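Local coordinates for protein pyridoxamine 5-phosphate-dependent dehydrase (PDB 3B8X) that removes the C3'-hydroxyl group from GDP-4-keto-6-deoxy-D-mannose by a combined transamination and deoxygenation, a step in L-colitose biosynthesis, at residues Asp81-Thr93 and Ala124-Leu137. The protein carries 1 engineered substitution. Sequence-based numbering, arbitrary orientation.
Sequences DEIIVPAVSWSTT and AVTDSTKAILTVNL. With G4M ([(2R,3S,4R,5R)-5-(2-amino-6-oxo-1,6-dihydro-9H-purin-9-yl)-3,4-dihydroxytetrahydrofuran-2-yl]methyl (2R,3S,4S,5S,6R)-3,4-dihydroxy-5-[({3-hydroxy-2-methyl-5-[(phosphonooxy)methyl]pyridin-4-yl}methyl)amino]-6-methyltetrahydro-2H-pyran-2-yl dihydrogen diphosphate), chain O.
Strands 82-86 and 129-135 are parallel neighbours in the mixed central sheet of the aspartate aminotransferase fold, and their C-terminal ends lead to the cofactor. I84 is gripped through its backbone: its N-H reaches A131 O, and its carbonyl O takes the amide N of L133 at 2.9 Å. At the start of the ladder E82 O accepts two amides, from K130 N (2.8 Å) and from A131 N.

The E82 side chain runs out extended, CG anti to the backbone N (chi1 -178°), and its carboxylate meets the turn T126-T129. T129 OG1 donates to E82 OE2 in a very short bond of 2.5 Å. The same hydroxyl accepts from T126 N, which limits its rotation. K105 on strand 103-107 forms a salt bridge with OE2, so the buried carboxylate is probably held ionised.

On one face of the sheet, I83 CD1 presses on A131 CB (3.3 Å, tight) and also touches L133 CB. On the other, I84 CD1 lies against T129 CG2 and V125 CG2, crossing V125 at about a right angle.

From P86 onward the segments meet through carbon atoms: V135 CG2 against P86 CG, and V135 CG1 against S89 CB. T93 CG2, anti to its own N, points into L133 CD2 (3.5 Å), while T93 OG1 is hydrogen-bonded to D161. One face of W90 covers the bound G4M adduct: CG and CD1 lie against the pyridine carbons C3L, C4L and C5L, and CH2 against C2G and C5G of the sugar. F242 and F244 of the second subunit meet the indole edge-to-face. G4M N4A lies 3.8 Å above the centre of the W90 ring.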
# COMPACT_ATOMS: atom_id res chain seq x y z
N ASP B 81 3.43 -6.03 -22.85
CA ASP B 81 2.22 -6.75 -23.25
C ASP B 81 1.03 -5.79 -23.38
O ASP B 81 0.90 -4.82 -22.61
CB ASP B 81 1.88 -7.85 -22.26
CG ASP B 81 2.50 -9.21 -22.63
OD1 ASP B 81 3.20 -9.30 -23.66
OD2 ASP B 81 2.22 -10.18 -21.88
N GLU B 82 0.15 -6.06 -24.33
CA GLU B 82 -1.00 -5.19 -24.51
C GLU B 82 -2.23 -5.47 -23.64
O GLU B 82 -2.75 -6.60 -23.61
CB GLU B 82 -1.43 -5.10 -25.98
CG GLU B 82 -2.63 -4.14 -26.21
CD GLU B 82 -3.16 -4.15 -27.64
OE1 GLU B 82 -2.43 -3.62 -28.52
OE2 GLU B 82 -4.26 -4.70 -27.87
N ILE B 83 -2.69 -4.41 -22.97
CA ILE B 83 -3.90 -4.44 -22.14
C ILE B 83 -4.78 -3.23 -22.54
O ILE B 83 -4.30 -2.08 -22.66
CB ILE B 83 -3.60 -4.50 -20.60
CG1 ILE B 83 -4.90 -4.54 -19.79
CG2 ILE B 83 -2.81 -3.29 -20.12
CD1 ILE B 83 -4.88 -5.47 -18.59
N ILE B 84 -6.07 -3.52 -22.78
CA ILE B 84 -7.06 -2.51 -23.19
C ILE B 84 -7.86 -2.13 -21.92
O ILE B 84 -8.18 -2.99 -21.10
CB ILE B 84 -8.09 -3.15 -24.16
CG1 ILE B 84 -7.48 -3.39 -25.55
CG2 ILE B 84 -9.38 -2.34 -24.25
CD1 ILE B 84 -8.32 -4.33 -26.39
N VAL B 85 -8.15 -0.85 -21.75
CA VAL B 85 -8.93 -0.37 -20.62
C VAL B 85 -9.84 0.73 -21.19
O VAL B 85 -9.46 1.37 -22.20
CB VAL B 85 -8.04 0.40 -19.62
CG1 VAL B 85 -7.16 -0.55 -18.85
CG2 VAL B 85 -7.20 1.44 -20.34
N PRO B 86 -10.97 0.99 -20.53
CA PRO B 86 -11.85 2.11 -20.94
C PRO B 86 -11.16 3.43 -20.58
O PRO B 86 -10.21 3.47 -19.79
CB PRO B 86 -13.09 1.91 -20.06
CG PRO B 86 -12.55 1.24 -18.82
CD PRO B 86 -11.51 0.26 -19.37
N ALA B 87 -11.62 4.49 -21.21
CA ALA B 87 -11.08 5.83 -21.12
C ALA B 87 -11.44 6.52 -19.82
O ALA B 87 -10.91 7.57 -19.53
CB ALA B 87 -11.56 6.69 -22.31
N VAL B 88 -12.45 6.01 -19.12
CA VAL B 88 -12.89 6.71 -17.92
C VAL B 88 -12.94 5.71 -16.83
O VAL B 88 -13.53 4.64 -16.99
CB VAL B 88 -14.35 7.24 -18.03
CG1 VAL B 88 -14.82 7.91 -16.66
CG2 VAL B 88 -14.49 8.19 -19.25
N SER B 89 -12.31 6.04 -15.71
CA SER B 89 -12.39 5.15 -14.56
C SER B 89 -11.69 5.83 -13.41
O SER B 89 -11.81 7.03 -13.25
CB SER B 89 -11.85 3.75 -14.85
OG SER B 89 -10.44 3.72 -14.81
N TRP B 90 -10.91 5.09 -12.64
CA TRP B 90 -10.20 5.68 -11.52
C TRP B 90 -8.70 5.65 -11.81
O TRP B 90 -8.21 4.82 -12.57
CB TRP B 90 -10.58 4.98 -10.20
CG TRP B 90 -10.00 5.65 -8.97
CD1 TRP B 90 -8.96 5.21 -8.22
CD2 TRP B 90 -10.44 6.89 -8.38
NE1 TRP B 90 -8.72 6.10 -7.17
CE2 TRP B 90 -9.58 7.16 -7.29
CE3 TRP B 90 -11.46 7.81 -8.69
CZ2 TRP B 90 -9.73 8.29 -6.49
CZ3 TRP B 90 -11.59 8.97 -7.91
CH2 TRP B 90 -10.75 9.18 -6.81
N SER B 91 -7.98 6.59 -11.22
CA SER B 91 -6.56 6.75 -11.50
C SER B 91 -5.78 5.46 -11.27
O SER B 91 -4.94 5.03 -12.08
CB SER B 91 -6.02 7.88 -10.61
OG SER B 91 -6.08 7.51 -9.23
N THR B 92 -6.05 4.84 -10.13
CA THR B 92 -5.40 3.59 -9.74
C THR B 92 -5.87 2.35 -10.50
O THR B 92 -5.37 1.27 -10.26
CB THR B 92 -5.30 3.38 -8.21
OG1 THR B 92 -6.61 3.24 -7.65
CG2 THR B 92 -4.54 4.50 -7.52
N THR B 93 -6.82 2.51 -11.42
CA THR B 93 -7.13 1.45 -12.37
C THR B 93 -5.91 1.46 -13.35
O THR B 93 -5.33 0.40 -13.70
CB THR B 93 -8.34 1.76 -13.22
OG1 THR B 93 -9.46 1.96 -12.36
CG2 THR B 93 -8.64 0.54 -14.11
N ALA B 124 -10.97 -2.74 -31.38
CA ALA B 124 -9.67 -2.64 -30.72
C ALA B 124 -8.91 -3.95 -30.46
O ALA B 124 -7.68 -3.95 -30.34
CB ALA B 124 -9.85 -1.89 -29.41
N VAL B 125 -9.64 -5.04 -30.27
CA VAL B 125 -9.04 -6.30 -29.91
C VAL B 125 -8.25 -6.88 -31.08
O VAL B 125 -8.83 -7.23 -32.10
CB VAL B 125 -10.12 -7.29 -29.42
CG1 VAL B 125 -9.51 -8.66 -29.24
CG2 VAL B 125 -10.74 -6.79 -28.13
N THR B 126 -6.93 -6.96 -30.95
CA THR B 126 -6.10 -7.51 -32.03
C THR B 126 -5.33 -8.76 -31.55
O THR B 126 -5.55 -9.23 -30.44
CB THR B 126 -5.13 -6.43 -32.60
OG1 THR B 126 -3.84 -6.58 -32.01
CG2 THR B 126 -5.65 -5.02 -32.28
N ASP B 127 -4.46 -9.33 -32.37
CA ASP B 127 -3.75 -10.52 -31.90
C ASP B 127 -2.74 -10.19 -30.79
O ASP B 127 -2.25 -11.10 -30.12
CB ASP B 127 -3.01 -11.20 -33.05
CG ASP B 127 -3.95 -11.74 -34.10
OD1 ASP B 127 -5.07 -12.15 -33.72
OD2 ASP B 127 -3.55 -11.74 -35.29
N SER B 128 -2.42 -8.91 -30.68
CA SER B 128 -1.44 -8.41 -29.73
C SER B 128 -2.09 -8.13 -28.38
O SER B 128 -1.40 -7.98 -27.38
CB SER B 128 -0.75 -7.16 -30.29
OG SER B 128 -1.61 -6.03 -30.31
N THR B 129 -3.42 -8.17 -28.37
CA THR B 129 -4.19 -7.94 -27.15
C THR B 129 -4.04 -9.13 -26.22
O THR B 129 -4.44 -10.24 -26.57
CB THR B 129 -5.68 -7.71 -27.46
OG1 THR B 129 -5.82 -6.59 -28.34
CG2 THR B 129 -6.42 -7.45 -26.17
N LYS B 130 -3.46 -8.87 -25.05
CA LYS B 130 -3.18 -9.89 -24.04
C LYS B 130 -4.22 -9.90 -22.90
O LYS B 130 -4.49 -10.94 -22.28
CB LYS B 130 -1.81 -9.62 -23.40
CG LYS B 130 -0.65 -9.89 -24.30
CD LYS B 130 -0.69 -11.33 -24.82
CE LYS B 130 0.28 -11.56 -25.97
NZ LYS B 130 0.86 -12.94 -25.95
N ALA B 131 -4.82 -8.74 -22.64
CA ALA B 131 -5.78 -8.63 -21.55
C ALA B 131 -6.78 -7.51 -21.77
O ALA B 131 -6.55 -6.57 -22.51
CB ALA B 131 -5.00 -8.36 -20.25
N ILE B 132 -7.87 -7.59 -21.04
CA ILE B 132 -8.88 -6.56 -21.09
C ILE B 132 -9.24 -6.26 -19.63
O ILE B 132 -9.79 -7.11 -18.93
CB ILE B 132 -10.15 -7.03 -21.82
CG1 ILE B 132 -9.80 -7.70 -23.14
CG2 ILE B 132 -11.13 -5.85 -22.04
CD1 ILE B 132 -10.80 -7.39 -24.24
N LEU B 133 -8.88 -5.07 -19.18
CA LEU B 133 -9.20 -4.65 -17.81
C LEU B 133 -10.51 -3.83 -17.86
O LEU B 133 -10.53 -2.64 -18.14
CB LEU B 133 -8.06 -3.82 -17.22
CG LEU B 133 -8.39 -3.20 -15.86
CD1 LEU B 133 -8.84 -4.28 -14.87
CD2 LEU B 133 -7.24 -2.41 -15.29
N THR B 134 -11.61 -4.53 -17.63
CA THR B 134 -12.94 -3.94 -17.65
C THR B 134 -13.08 -3.20 -16.34
O THR B 134 -12.38 -3.49 -15.37
CB THR B 134 -14.09 -5.01 -17.80
OG1 THR B 134 -14.17 -5.94 -16.68
CG2 THR B 134 -13.93 -5.78 -19.11
N VAL B 135 -13.97 -2.23 -16.32
CA VAL B 135 -14.25 -1.47 -15.11
C VAL B 135 -15.76 -1.26 -15.11
O VAL B 135 -16.29 -0.77 -16.10
CB VAL B 135 -13.60 -0.06 -15.17
CG1 VAL B 135 -14.04 0.78 -13.95
CG2 VAL B 135 -12.08 -0.17 -15.27
N ASN B 136 -16.44 -1.70 -14.05
CA ASN B 136 -17.90 -1.56 -13.95
C ASN B 136 -18.16 -0.22 -13.30
O ASN B 136 -18.02 -0.05 -12.08
CB ASN B 136 -18.52 -2.71 -13.14
CG ASN B 136 -18.22 -4.06 -13.76
OD1 ASN B 136 -18.49 -4.28 -14.96
ND2 ASN B 136 -17.56 -4.94 -12.98
N LEU B 137 -18.47 0.77 -14.13
CA LEU B 137 -18.59 2.13 -13.66
C LEU B 137 -19.84 2.50 -12.90
O LEU B 137 -20.97 2.26 -13.34
CB LEU B 137 -18.30 3.15 -14.78
CG LEU B 137 -17.56 4.42 -14.32
CD1 LEU B 137 -16.05 4.16 -14.18
CD2 LEU B 137 -17.80 5.58 -15.30
OP3 G4M O . -10.30 4.25 -2.93
PL G4M O . -9.70 2.80 -3.13
OP1 G4M O . -8.08 2.78 -3.12
OP2 G4M O . -10.25 1.84 -1.96
OP4 G4M O . -10.30 2.17 -4.51
C5B G4M O . -9.63 2.77 -5.58
C5L G4M O . -10.50 2.65 -6.77
C6L G4M O . -10.18 1.72 -7.75
N1L G4M O . -10.92 1.65 -8.84
C2L G4M O . -11.96 2.42 -9.06
C2A G4M O . -12.72 2.31 -10.37
C3L G4M O . -12.39 3.35 -8.13
O3L G4M O . -13.43 4.16 -8.45
C4L G4M O . -11.64 3.45 -6.91
C4A G4M O . -11.98 4.38 -5.91
N4A G4M O . -12.94 5.23 -6.12
C4G G4M O . -13.34 6.09 -5.07
C5G G4M O . -13.82 7.43 -5.58
C6G G4M O . -14.84 7.24 -6.70
O5G G4M O . -14.50 7.95 -4.45
C3G G4M O . -12.19 6.37 -4.09
O3G G4M O . -12.43 5.61 -2.91
C2G G4M O . -12.20 7.88 -3.70
O2G G4M O . -11.41 8.13 -2.53
C1G G4M O . -13.60 8.35 -3.42
O1G G4M O . -13.56 9.77 -3.56
P2 G4M O . -14.43 10.66 -2.57
O3P G4M O . -15.94 10.09 -2.48
O4P G4M O . -14.56 12.13 -3.24
OPP G4M O . -13.61 10.57 -1.18
P G4M O . -14.11 11.62 -0.07
O1P G4M O . -14.19 13.19 -0.44
O2P G4M O . -12.98 11.39 1.03
O5' G4M O . -15.38 11.04 0.66
C5' G4M O . -16.57 11.48 0.04
C4' G4M O . -17.47 12.04 1.13
O4' G4M O . -17.41 11.19 2.31
C3' G4M O . -16.95 13.43 1.57
O3' G4M O . -18.09 14.18 1.96
C2' G4M O . -16.04 13.10 2.78
O2' G4M O . -16.05 14.22 3.68
C1' G4M O . -16.83 11.95 3.39
N9 G4M O . -15.98 11.09 4.22
C8 G4M O . -14.95 10.32 3.78
N7 G4M O . -14.46 9.67 4.81
C4 G4M O . -16.13 10.90 5.57
C5 G4M O . -15.14 9.96 5.96
C6 G4M O . -15.08 9.55 7.34
O6 G4M O . -14.26 8.75 7.76
N3 G4M O . -16.98 11.39 6.48
C2 G4M O . -16.89 11.02 7.75
N1 G4M O . -15.96 10.11 8.19
N2 G4M O . -17.75 11.55 8.66
O HOH W 1 1.01 -7.94 -26.79